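Local coordinates for uncharacterized protein (Bacteroides vulgatus, PDB 4FMR) that probably binds DNA through an HU/IHF-like domain that pairs with a second copy, and carries in addition an immunoglobulin-like domain, at the interface of chains A and B. Coordinates in Å, arbitrary orientation; residue numbers count along the deposited sequence, not the author numbering. Chains: chain A/B, uncharacterized hypothetical protein.

Contact 1: the interface of chains A and B. Residues chain A 30-31, 33, 41; chain B 68, 72-73.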
# COMPACT_ATOMS: atom_id res chain seq x y z
N THR A 30 -5.95 -15.26 -11.92
CA THR A 30 -5.00 -16.16 -12.56
C THR A 30 -4.23 -17.01 -11.53
O THR A 30 -4.66 -18.13 -11.23
CB THR A 30 -4.01 -15.43 -13.51
OG1 THR A 30 -3.39 -14.36 -12.82
CG2 THR A 30 -4.68 -14.92 -14.78
N ARG A 31 -3.15 -16.45 -10.96
CA ARG A 31 -2.18 -17.10 -10.10
C ARG A 31 -1.68 -16.24 -8.96
O ARG A 31 -1.61 -15.02 -9.07
CB ARG A 31 -0.95 -17.35 -11.00
CG ARG A 31 -0.33 -18.70 -11.00
CD ARG A 31 0.40 -18.85 -12.32
NE ARG A 31 -0.51 -18.78 -13.48
CZ ARG A 31 -0.55 -17.78 -14.36
NH1 ARG A 31 0.31 -16.76 -14.27
NH2 ARG A 31 -1.42 -17.80 -15.36
N ILE A 33 1.88 -16.11 -6.39
CA ILE A 33 3.22 -16.67 -6.25
C ILE A 33 3.79 -16.19 -4.91
O ILE A 33 3.53 -15.07 -4.46
CB ILE A 33 4.17 -16.41 -7.45
CG1 ILE A 33 4.60 -14.93 -7.57
CG2 ILE A 33 3.57 -16.98 -8.76
CD1 ILE A 33 5.87 -14.77 -8.32
N ARG A 41 11.92 -19.17 -9.83
CA ARG A 41 12.05 -18.29 -11.00
C ARG A 41 13.37 -17.55 -11.01
O ARG A 41 13.93 -17.34 -12.08
CB ARG A 41 10.89 -17.31 -11.09
CG ARG A 41 9.60 -18.00 -11.47
CD ARG A 41 8.49 -17.01 -11.64
NE ARG A 41 7.19 -17.67 -11.69
CZ ARG A 41 6.05 -17.03 -11.87
NH1 ARG A 41 6.03 -15.71 -12.03
NH2 ARG A 41 4.90 -17.70 -11.90
N ALA B 68 6.07 -10.85 -12.69
CA ALA B 68 4.91 -11.56 -12.14
C ALA B 68 3.72 -10.63 -11.99
O ALA B 68 2.63 -10.97 -12.41
CB ALA B 68 5.27 -12.17 -10.79
N GLY B 72 -0.09 -10.14 -14.24
CA GLY B 72 -1.34 -10.32 -13.52
C GLY B 72 -1.39 -11.29 -12.38
O GLY B 72 -2.48 -11.66 -11.94
N GLU B 73 -0.23 -11.68 -11.86
CA GLU B 73 -0.17 -12.55 -10.72
C GLU B 73 -0.15 -11.71 -9.43
O GLU B 73 0.35 -10.57 -9.42
CB GLU B 73 1.06 -13.46 -10.80
CG GLU B 73 1.14 -14.34 -12.04
CD GLU B 73 2.46 -15.09 -12.21
OE1 GLU B 73 3.47 -14.62 -11.66
OE2 GLU B 73 2.48 -16.13 -12.90
O HOH W 1 -4.50 -11.85 -13.75

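Contact 2: the interface of chains A and B. Residues chain A 33, 38, 41-42, 45; chain B 64, 68.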
# COMPACT_ATOMS: atom_id res chain seq x y z
N ILE A 33 1.88 -16.11 -6.39
CA ILE A 33 3.22 -16.67 -6.25
C ILE A 33 3.79 -16.19 -4.91
O ILE A 33 3.53 -15.07 -4.46
CB ILE A 33 4.17 -16.41 -7.45
CG1 ILE A 33 4.60 -14.93 -7.57
CG2 ILE A 33 3.57 -16.98 -8.76
CD1 ILE A 33 5.87 -14.77 -8.32
N ILE A 38 9.11 -17.58 -6.29
CA ILE A 38 10.04 -16.47 -6.60
C ILE A 38 11.47 -17.03 -6.67
O ILE A 38 12.20 -16.72 -7.61
CB ILE A 38 9.91 -15.29 -5.58
CG1 ILE A 38 8.60 -14.51 -5.80
CG2 ILE A 38 11.13 -14.33 -5.67
CD1 ILE A 38 8.10 -13.81 -4.63
N ARG A 41 11.92 -19.17 -9.83
CA ARG A 41 12.05 -18.29 -11.00
C ARG A 41 13.37 -17.55 -11.01
O ARG A 41 13.93 -17.34 -12.08
CB ARG A 41 10.89 -17.31 -11.09
CG ARG A 41 9.60 -18.00 -11.47
CD ARG A 41 8.49 -17.01 -11.64
NE ARG A 41 7.19 -17.67 -11.69
CZ ARG A 41 6.05 -17.03 -11.87
NH1 ARG A 41 6.03 -15.71 -12.03
NH2 ARG A 41 4.90 -17.70 -11.90
N MSE A 42 13.91 -17.18 -9.85
CA MSE A 42 15.24 -16.56 -9.77
C MSE A 42 16.33 -17.55 -10.23
O MSE A 42 17.23 -17.17 -11.00
CB MSE A 42 15.53 -16.09 -8.35
CG MSE A 42 14.77 -14.84 -7.94
SE MSE A 42 14.93 -14.53 -6.02
CE MSE A 42 16.81 -14.11 -5.96
N LYS A 45 16.15 -18.07 -14.04
CA LYS A 45 16.67 -16.89 -14.76
C LYS A 45 18.19 -16.82 -14.67
O LYS A 45 18.84 -16.39 -15.63
CB LYS A 45 16.06 -15.57 -14.25
CG LYS A 45 14.58 -15.42 -14.52
CD LYS A 45 14.10 -13.99 -14.27
CE LYS A 45 13.94 -13.17 -15.54
NZ LYS A 45 12.85 -13.69 -16.42
N VAL B 64 11.93 -10.63 -11.13
CA VAL B 64 10.94 -11.72 -11.05
C VAL B 64 9.60 -11.18 -10.54
O VAL B 64 8.56 -11.51 -11.12
CB VAL B 64 11.47 -12.87 -10.16
CG1 VAL B 64 10.36 -13.86 -9.75
CG2 VAL B 64 12.64 -13.59 -10.83
N ALA B 68 6.07 -10.85 -12.69
CA ALA B 68 4.91 -11.56 -12.14
C ALA B 68 3.72 -10.63 -11.99
O ALA B 68 2.63 -10.97 -12.41
CB ALA B 68 5.27 -12.17 -10.79
O HOH W 2 8.01 -13.63 -12.43

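Contact 3: the interface of chains A and B. Residues chain A 4-6, 119; chain B 67, 69-72.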
# COMPACT_ATOMS: atom_id res chain seq x y z
N ASN A 4 4.68 -7.02 -21.27
CA ASN A 4 3.82 -7.61 -20.25
C ASN A 4 2.34 -7.42 -20.58
O ASN A 4 1.99 -6.44 -21.23
CB ASN A 4 4.14 -7.04 -18.91
CG ASN A 4 5.58 -7.28 -18.53
OD1 ASN A 4 6.03 -8.44 -18.37
ND2 ASN A 4 6.32 -6.19 -18.38
N VAL A 5 1.50 -8.40 -20.20
CA VAL A 5 0.08 -8.35 -20.54
C VAL A 5 -0.78 -8.61 -19.31
O VAL A 5 -0.61 -9.62 -18.63
CB VAL A 5 -0.31 -9.33 -21.70
CG1 VAL A 5 -1.77 -9.17 -22.09
CG2 VAL A 5 0.59 -9.14 -22.92
N LEU A 6 -1.69 -7.66 -19.03
CA LEU A 6 -2.70 -7.76 -17.97
C LEU A 6 -4.05 -8.02 -18.65
O LEU A 6 -4.45 -7.27 -19.54
CB LEU A 6 -2.75 -6.49 -17.07
CG LEU A 6 -1.51 -6.09 -16.27
CD1 LEU A 6 -1.71 -4.77 -15.59
CD2 LEU A 6 -1.13 -7.12 -15.26
N THR A 119 3.77 -2.45 -20.16
CA THR A 119 2.64 -3.35 -19.93
C THR A 119 1.42 -2.87 -20.73
O THR A 119 1.13 -1.68 -20.80
CB THR A 119 2.36 -3.43 -18.41
OG1 THR A 119 3.57 -3.81 -17.76
CG2 THR A 119 1.26 -4.42 -18.04
N GLU B 67 7.97 -8.75 -13.19
CA GLU B 67 7.41 -9.54 -14.31
C GLU B 67 6.11 -10.27 -13.91
O GLU B 67 5.16 -10.27 -14.68
CB GLU B 67 8.43 -10.58 -14.84
CG GLU B 67 9.57 -9.96 -15.64
CD GLU B 67 10.79 -10.84 -15.87
OE1 GLU B 67 10.73 -12.06 -15.60
OE2 GLU B 67 11.83 -10.29 -16.32
N LEU B 69 3.94 -9.43 -11.43
CA LEU B 69 2.90 -8.42 -11.24
C LEU B 69 2.34 -7.90 -12.54
O LEU B 69 1.11 -7.73 -12.67
CB LEU B 69 3.48 -7.25 -10.44
CG LEU B 69 3.68 -7.51 -8.96
CD1 LEU B 69 4.58 -6.48 -8.36
CD2 LEU B 69 2.34 -7.63 -8.22
N MSE B 70 3.23 -7.68 -13.52
CA MSE B 70 2.89 -7.12 -14.83
C MSE B 70 2.28 -8.18 -15.74
O MSE B 70 1.76 -7.82 -16.79
CB MSE B 70 4.13 -6.44 -15.46
CG MSE B 70 4.50 -5.13 -14.76
SE MSE B 70 2.95 -3.93 -14.66
CE MSE B 70 2.54 -4.03 -12.79
N ASN B 71 2.23 -9.44 -15.30
CA ASN B 71 1.55 -10.48 -16.02
C ASN B 71 0.34 -10.97 -15.18
O ASN B 71 -0.24 -12.01 -15.46
CB ASN B 71 2.50 -11.60 -16.46
CG ASN B 71 3.33 -11.10 -17.64
OD1 ASN B 71 2.85 -11.05 -18.79
ND2 ASN B 71 4.51 -10.52 -17.34
N GLY B 72 -0.09 -10.14 -14.24
CA GLY B 72 -1.34 -10.32 -13.52
C GLY B 72 -1.39 -11.29 -12.38
O GLY B 72 -2.48 -11.66 -11.94

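Contact 1: the interface of chains A and B
The carboxylate of B:Glu73 is held between two arginines of the other chain, A:Arg31 and A:Arg41, and this is the tight part of the contact. A:Arg41 reaches it tip to tip and end-on: A:Arg41 NH1 donates to B:Glu73 OE1 at 2.8 Å, on the syn lone pair. A:Arg41 NH2 donates to B:Glu73 OE2 at 3.0 Å, from the syn side but 23° out of the carboxylate plane. A:Arg31 comes from another direction, its guanidinium turned 71° from the carboxylate; A:Arg31 NH1 gives a salt bridge to B:Glu73 OE2 at 2.6 Å, on the anti lone pair. OE2 thus accepts from both arginines, a double grip that should fix the rotation of the carboxylate and probably favours its ionised form. The glutamate chain gets there extended, with CG anti to its carbonyl carbon (chi1 -58°). Next to this cluster A:Ile33 CD1 packs on B:Ala68 CB at 3.6 Å. The looser, hydrated side lies at B:Gly72, whose carbonyl O is 3.0 Å from the A:Thr30 hydroxyl OG1, a hydrogen bond by its chemistry. Water 1 joins the same two groups, 2.9 Å from A:Thr30 OG1 and 2.7 Å from B:Gly72 O. Together, cluster and watered margin probably help hold the two chains as a dimer.

Contact 2: the interface of chains A and B
B:Val64 points its two methyl branches from helix 51-70 of chain B at helix 35-45 of chain A, and the two branches have different nearest neighbours there. B:Val64 CG1 stands anti to the backbone N (chi1 165°) and lies 3.7 Å from A:Arg41 CB, the two side chains meeting at a slant. B:Val64 CG1 also lies 4.0 Å from the backbone O of A:Ile38, one turn earlier on the helix. CG2 faces the other way along helix 35-45. B:Val64 CG2 touches CG of selenomethionine A:Met42 at 3.8 Å, where the two side chains meet at about a right angle. It also lies near CD of A:Lys45, whose chain runs antiparallel past the valine, but the lysine is poorly ordered and its contact is correspondingly uncertain. The valine therefore sits over successive turns of the facing helix, and buries 76 Å² there. No direct polar bond crosses this patch, which rests on carbon contacts and a water-mediated link. The extended chain of A:Arg41 from CG to NE (chi2 -176°) carries its guanidinium past the valine to the water. Water 2 lies at the guanidinium edge, 2.9 Å from A:Arg41 NH1, and 2.6 Å from the carbonyl O of B:Val64.

Contact 3: the interface of chains A and B
Strand 4-12 of chain A meets the C-terminal end of helix 51-70 of chain B and the loop after it, within the HU/IHF-like domains, with A:Asn4 facing B:Asn71. The two side-chain amides cross nearly at a right angle, their planes 74° apart. B:Asn71 ND2 donates to A:Asn4 OD1 at 2.8 Å, approaching 28° from the carbonyl plane. B:Asn71 ND2 also donates to the backbone O of B:Glu67 at 2.8 Å, with that acceptor close to the amide plane. This bond inside chain B ties the side chain back to the last turn of its helix and probably helps position the amide for its partner. B:Asn71 OD1 accepts from the backbone N of A:Val5 at 3.3 Å; the bond is long, and the donor stands 54° above the carbonyl plane. Beside the polar pair, the stem of A:Asn4 lies across selenomethionine B:Met70, CB to CB at 3.5 Å. Bends at chi2 and chi3 carry the B:Met70 tip toward A:Thr119 of strand 119-126, with SE 3.8 Å from CG2. On the other flank A:Leu6 CD2 packs against B:Gly72 CA at 3.6 Å. The contact thus docks the helix end of one chain on the strands of the other, and probably helps set their relative placement in the dimer.

The three contacts form a continuous stretch of one two-fold symmetric interface, and each has a twin with the chains exchanged. The C-alpha centres of contact 1 lie about 9 Å from those of contact 2 and of contact 3, while contacts 2 and 3 are about 13 Å apart. Contacts 1 and 2 share A:Ile33, A:Arg41 and B:Ala68; contacts 1 and 3 share B:Gly72. Helix 51-70 of chain B takes part in all three, and contact 1 bridges the others. Such continuity fits the intertwined dimer typical of HU/IHF-like proteins, although the structure alone does not prove that oligomer in solution.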